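Local coordinates for protein hexokinase (Schistosoma mansoni, PDB 1BDG) that catalyses the ATP-dependent phosphorylation of glucose and probably other hexoses to hexose 6-phosphates, the first step of glycolysis, at residues Asp5-Leu16 and Ile358-Met369. Numbering follows the deposited sequence.
Sequences DQQLFEKVVEIL and IDNRIVRYACEM
Tyr-365 of helix 357-389 fits as a knob into a hole on helix 5-16 formed by Phe-9, Val-12, Val-13 and Leu-16. Its CG lies anti to the backbone N (chi1 -176°), which sends the ring across to the other helix. Followed outward, Tyr-365 CB lies 4.0 Å from Phe-9 CE1, CG meets CZ and CE1 of that ring, and Tyr-365 CD1 is 3.9 Å from Phe-9 CZ. There the edge of the Phe-9 ring points at the tyrosine face, a T-shaped pair with planes 64° apart. The opposite face carries CG of Met-369, one turn further along the same helix. CD2 touches Val-12 CG1 and Leu-16 CD1, CE2 and CZ run on to Val-13 CG2, and OH ends beside both methyls of Val-13. A water bridges Tyr-365 OH, at 3.0 Å, to Val-13 O, to which it donates. Phe-9 is itself covered on one face by Arg-361, whose CZ stands 4.2 Å from the ring centroid in a cation-pi contact; the guanidinium is steeply tilted, with NE nearest. Val-12 CG2 packs 3.5 Å from Ile-362 CG1, and Leu-302 of helix 288-304 touches both side chains. Leu-16 CD1 reaches Ala-366 CA. The axes of the two segments run nearly parallel and come within 10.1 Å, a helix pair joining the N-terminal helix to the predicted large subdomain of the hexokinase fold.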
loop_
_atom_site.group_PDB
_atom_site.type_symbol
_atom_site.label_atom_id
_atom_site.label_comp_id
_atom_site.label_asym_id
_atom_site.label_seq_id
_atom_site.Cartn_x
_atom_site.Cartn_y
_atom_site.Cartn_z
ATOM N N ASP A 5 -1.769 -39.261 3.212
ATOM C CA ASP A 5 -1.578 -37.855 3.497
ATOM C C ASP A 5 -0.710 -37.335 2.368
ATOM O O ASP A 5 -1.031 -36.333 1.759
ATOM C CB ASP A 5 -0.904 -37.674 4.854
ATOM C CG ASP A 5 -1.880 -37.823 5.999
ATOM O OD1 ASP A 5 -3.098 -37.991 5.720
ATOM O OD2 ASP A 5 -1.440 -37.751 7.177
ATOM N N GLN A 6 0.331 -38.084 2.027
ATOM C CA GLN A 6 1.227 -37.705 0.943
ATOM C C GLN A 6 0.393 -37.448 -0.319
ATOM O O GLN A 6 0.543 -36.407 -0.969
ATOM C CB GLN A 6 2.244 -38.820 0.696
ATOM C CG GLN A 6 3.387 -38.448 -0.231
ATOM C CD GLN A 6 4.291 -37.400 0.361
ATOM O OE1 GLN A 6 4.965 -37.642 1.375
ATOM N NE2 GLN A 6 4.308 -36.217 -0.253
ATOM N N GLN A 7 -0.535 -38.352 -0.620
ATOM C CA GLN A 7 -1.392 -38.187 -1.800
ATOM C C GLN A 7 -2.181 -36.873 -1.724
ATOM O O GLN A 7 -2.251 -36.139 -2.708
ATOM C CB GLN A 7 -2.370 -39.368 -1.960
ATOM C CG GLN A 7 -1.794 -40.610 -2.634
ATOM C CD GLN A 7 -2.851 -41.709 -2.820
ATOM O OE1 GLN A 7 -2.797 -42.757 -2.173
ATOM N NE2 GLN A 7 -3.829 -41.458 -3.683
ATOM N N LEU A 8 -2.769 -36.579 -0.565
ATOM C CA LEU A 8 -3.551 -35.355 -0.385
ATOM C C LEU A 8 -2.689 -34.137 -0.628
ATOM O O LEU A 8 -3.132 -33.188 -1.281
ATOM C CB LEU A 8 -4.137 -35.261 1.022
ATOM C CG LEU A 8 -5.345 -36.122 1.350
ATOM C CD1 LEU A 8 -5.925 -35.660 2.667
ATOM C CD2 LEU A 8 -6.386 -35.967 0.264
ATOM N N PHE A 9 -1.455 -34.162 -0.117
ATOM C CA PHE A 9 -0.551 -33.041 -0.289
ATOM C C PHE A 9 -0.231 -32.812 -1.762
ATOM O O PHE A 9 -0.229 -31.671 -2.230
ATOM C CB PHE A 9 0.722 -33.252 0.488
ATOM C CG PHE A 9 1.624 -32.058 0.470
ATOM C CD1 PHE A 9 1.373 -30.972 1.304
ATOM C CD2 PHE A 9 2.704 -31.995 -0.411
ATOM C CE1 PHE A 9 2.183 -29.841 1.259
ATOM C CE2 PHE A 9 3.523 -30.869 -0.468
ATOM C CZ PHE A 9 3.267 -29.792 0.365
ATOM N N GLU A 10 0.005 -33.887 -2.511
ATOM C CA GLU A 10 0.299 -33.740 -3.932
ATOM C C GLU A 10 -0.851 -33.106 -4.724
ATOM O O GLU A 10 -0.633 -32.567 -5.809
ATOM C CB GLU A 10 0.740 -35.063 -4.552
ATOM C CG GLU A 10 2.276 -35.202 -4.636
ATOM C CD GLU A 10 2.819 -36.414 -3.884
ATOM O OE1 GLU A 10 2.638 -36.453 -2.648
ATOM O OE2 GLU A 10 3.433 -37.309 -4.526
ATOM N N LYS A 11 -2.071 -33.172 -4.186
ATOM C CA LYS A 11 -3.226 -32.543 -4.833
ATOM C C LYS A 11 -3.083 -31.032 -4.620
ATOM O O LYS A 11 -3.227 -30.229 -5.564
ATOM C CB LYS A 11 -4.525 -33.008 -4.190
ATOM C CG LYS A 11 -4.824 -34.436 -4.445
ATOM C CD LYS A 11 -6.039 -34.910 -3.683
ATOM C CE LYS A 11 -6.468 -36.283 -4.225
ATOM N NZ LYS A 11 -7.461 -36.981 -3.352
ATOM N N VAL A 12 -2.784 -30.649 -3.376
ATOM C CA VAL A 12 -2.612 -29.244 -3.032
ATOM C C VAL A 12 -1.519 -28.637 -3.922
ATOM O O VAL A 12 -1.629 -27.488 -4.363
ATOM C CB VAL A 12 -2.268 -29.059 -1.529
ATOM C CG1 VAL A 12 -2.025 -27.595 -1.205
ATOM C CG2 VAL A 12 -3.387 -29.591 -0.684
ATOM N N VAL A 13 -0.485 -29.407 -4.225
ATOM C CA VAL A 13 0.559 -28.873 -5.076
ATOM C C VAL A 13 0.030 -28.548 -6.474
ATOM O O VAL A 13 0.219 -27.447 -6.986
ATOM C CB VAL A 13 1.739 -29.835 -5.167
ATOM C CG1 VAL A 13 2.702 -29.394 -6.284
ATOM C CG2 VAL A 13 2.454 -29.878 -3.818
ATOM N N GLU A 14 -0.715 -29.486 -7.040
ATOM C CA GLU A 14 -1.276 -29.357 -8.373
ATOM C C GLU A 14 -2.285 -28.204 -8.487
ATOM O O GLU A 14 -2.349 -27.511 -9.510
ATOM C CB GLU A 14 -1.909 -30.698 -8.763
ATOM C CG GLU A 14 -1.900 -30.989 -10.249
ATOM C CD GLU A 14 -0.508 -30.908 -10.854
ATOM O OE1 GLU A 14 0.489 -31.051 -10.090
ATOM O OE2 GLU A 14 -0.413 -30.688 -12.091
ATOM N N ILE A 15 -3.051 -27.990 -7.426
ATOM C CA ILE A 15 -4.067 -26.935 -7.394
ATOM C C ILE A 15 -3.397 -25.565 -7.253
ATOM O O ILE A 15 -3.754 -24.601 -7.954
ATOM C CB ILE A 15 -5.091 -27.204 -6.225
ATOM C CG1 ILE A 15 -5.820 -28.524 -6.496
ATOM C CG2 ILE A 15 -6.080 -26.040 -6.054
ATOM C CD1 ILE A 15 -6.287 -29.236 -5.273
ATOM N N LEU A 16 -2.392 -25.495 -6.378
ATOM C CA LEU A 16 -1.658 -24.252 -6.143
ATOM C C LEU A 16 -0.533 -23.993 -7.140
ATOM O O LEU A 16 0.145 -22.974 -7.070
ATOM C CB LEU A 16 -1.124 -24.208 -4.715
ATOM C CG LEU A 16 -2.232 -24.257 -3.670
ATOM C CD1 LEU A 16 -1.618 -24.155 -2.310
ATOM C CD2 LEU A 16 -3.213 -23.123 -3.903
ATOM N N ILE A 358 -1.725 -33.266 8.278
ATOM C CA ILE A 358 -1.866 -32.933 6.861
ATOM C C ILE A 358 -2.448 -31.538 6.695
ATOM O O ILE A 358 -2.008 -30.779 5.842
ATOM C CB ILE A 358 -2.802 -33.861 6.095
ATOM C CG1 ILE A 358 -3.389 -34.923 7.008
ATOM C CG2 ILE A 358 -2.106 -34.400 4.857
ATOM C CD1 ILE A 358 -4.757 -35.398 6.535
ATOM N N ASP A 359 -3.429 -31.199 7.529
ATOM C CA ASP A 359 -4.079 -29.903 7.430
ATOM C C ASP A 359 -3.082 -28.784 7.659
ATOM O O ASP A 359 -3.066 -27.786 6.920
ATOM C CB ASP A 359 -5.230 -29.796 8.428
ATOM C CG ASP A 359 -6.282 -30.866 8.229
ATOM O OD1 ASP A 359 -6.668 -31.150 7.075
ATOM O OD2 ASP A 359 -6.730 -31.414 9.248
ATOM N N ASN A 360 -2.250 -28.965 8.681
ATOM C CA ASN A 360 -1.229 -27.990 9.028
ATOM C C ASN A 360 -0.247 -27.866 7.873
ATOM O O ASN A 360 0.042 -26.753 7.406
ATOM C CB ASN A 360 -0.497 -28.426 10.293
ATOM C CG ASN A 360 -1.351 -28.306 11.537
ATOM O OD1 ASN A 360 -1.049 -28.911 12.567
ATOM N ND2 ASN A 360 -2.390 -27.484 11.473
ATOM N N ARG A 361 0.244 -29.005 7.395
ATOM C CA ARG A 361 1.186 -29.026 6.278
ATOM C C ARG A 361 0.584 -28.359 5.029
ATOM O O ARG A 361 1.195 -27.470 4.433
ATOM C CB ARG A 361 1.621 -30.460 5.969
ATOM C CG ARG A 361 2.489 -30.539 4.742
ATOM C CD ARG A 361 3.404 -31.730 4.743
ATOM N NE ARG A 361 3.292 -32.510 3.517
ATOM C CZ ARG A 361 4.098 -33.520 3.208
ATOM N NH1 ARG A 361 5.086 -33.857 4.044
ATOM N NH2 ARG A 361 3.893 -34.222 2.096
ATOM N N ILE A 362 -0.617 -28.795 4.648
ATOM C CA ILE A 362 -1.346 -28.239 3.504
ATOM C C ILE A 362 -1.523 -26.725 3.668
ATOM O O ILE A 362 -1.272 -25.979 2.733
ATOM C CB ILE A 362 -2.757 -28.911 3.344
ATOM C CG1 ILE A 362 -2.619 -30.293 2.702
ATOM C CG2 ILE A 362 -3.721 -28.007 2.594
ATOM C CD1 ILE A 362 -3.901 -31.059 2.638
ATOM N N VAL A 363 -1.903 -26.275 4.864
ATOM C CA VAL A 363 -2.112 -24.849 5.116
ATOM C C VAL A 363 -0.846 -23.978 5.086
ATOM O O VAL A 363 -0.898 -22.837 4.626
ATOM C CB VAL A 363 -2.935 -24.611 6.413
ATOM C CG1 VAL A 363 -3.000 -23.139 6.759
ATOM C CG2 VAL A 363 -4.347 -25.107 6.221
ATOM N N ARG A 364 0.286 -24.494 5.559
ATOM C CA ARG A 364 1.530 -23.707 5.533
ATOM C C ARG A 364 2.022 -23.562 4.085
ATOM O O ARG A 364 2.674 -22.587 3.725
ATOM C CB ARG A 364 2.623 -24.360 6.397
ATOM C CG ARG A 364 3.818 -23.454 6.704
ATOM C CD ARG A 364 5.133 -24.140 6.356
ATOM N NE ARG A 364 6.333 -23.399 6.762
ATOM C CZ ARG A 364 6.704 -22.211 6.275
ATOM N NH1 ARG A 364 5.960 -21.592 5.353
ATOM N NH2 ARG A 364 7.846 -21.647 6.692
ATOM N N TYR A 365 1.698 -24.539 3.253
ATOM C CA TYR A 365 2.093 -24.496 1.856
ATOM C C TYR A 365 1.227 -23.445 1.155
ATOM O O TYR A 365 1.717 -22.660 0.341
ATOM C CB TYR A 365 1.901 -25.873 1.227
ATOM C CG TYR A 365 2.374 -25.981 -0.197
ATOM C CD1 TYR A 365 3.729 -26.043 -0.500
ATOM C CD2 TYR A 365 1.455 -26.052 -1.245
ATOM C CE1 TYR A 365 4.161 -26.176 -1.814
ATOM C CE2 TYR A 365 1.870 -26.181 -2.559
ATOM C CZ TYR A 365 3.220 -26.247 -2.840
ATOM O OH TYR A 365 3.623 -26.411 -4.140
ATOM N N ALA A 366 -0.056 -23.406 1.494
ATOM C CA ALA A 366 -0.948 -22.424 0.907
ATOM C C ALA A 366 -0.431 -21.011 1.220
ATOM O O ALA A 366 -0.350 -20.181 0.325
ATOM C CB ALA A 366 -2.377 -22.634 1.411
ATOM N N CYS A 367 -0.028 -20.767 2.469
ATOM C CA CYS A 367 0.531 -19.471 2.901
ATOM C C CYS A 367 1.788 -19.116 2.101
ATOM O O CYS A 367 1.865 -18.047 1.503
ATOM C CB CYS A 367 0.928 -19.489 4.387
ATOM S SG CYS A 367 -0.406 -19.446 5.603
ATOM N N GLU A 368 2.791 -19.994 2.172
ATOM C CA GLU A 368 4.059 -19.844 1.458
ATOM C C GLU A 368 3.848 -19.486 -0.021
ATOM O O GLU A 368 4.512 -18.600 -0.549
ATOM C CB GLU A 368 4.879 -21.148 1.554
ATOM C CG GLU A 368 6.118 -21.167 0.665
ATOM C CD GLU A 368 6.694 -22.568 0.443
ATOM O OE1 GLU A 368 6.082 -23.375 -0.300
ATOM O OE2 GLU A 368 7.786 -22.853 0.984
ATOM N N MET A 369 2.937 -20.191 -0.688
ATOM C CA MET A 369 2.656 -19.940 -2.092
ATOM C C MET A 369 2.190 -18.513 -2.281
ATOM O O MET A 369 2.780 -17.753 -3.051
ATOM C CB MET A 369 1.576 -20.886 -2.632
ATOM C CG MET A 369 2.003 -22.326 -2.781
ATOM S SD MET A 369 3.589 -22.498 -3.563
ATOM C CE MET A 369 3.118 -22.780 -5.239
HETATM O O HOH W 1 2.645 -25.700 -6.839
#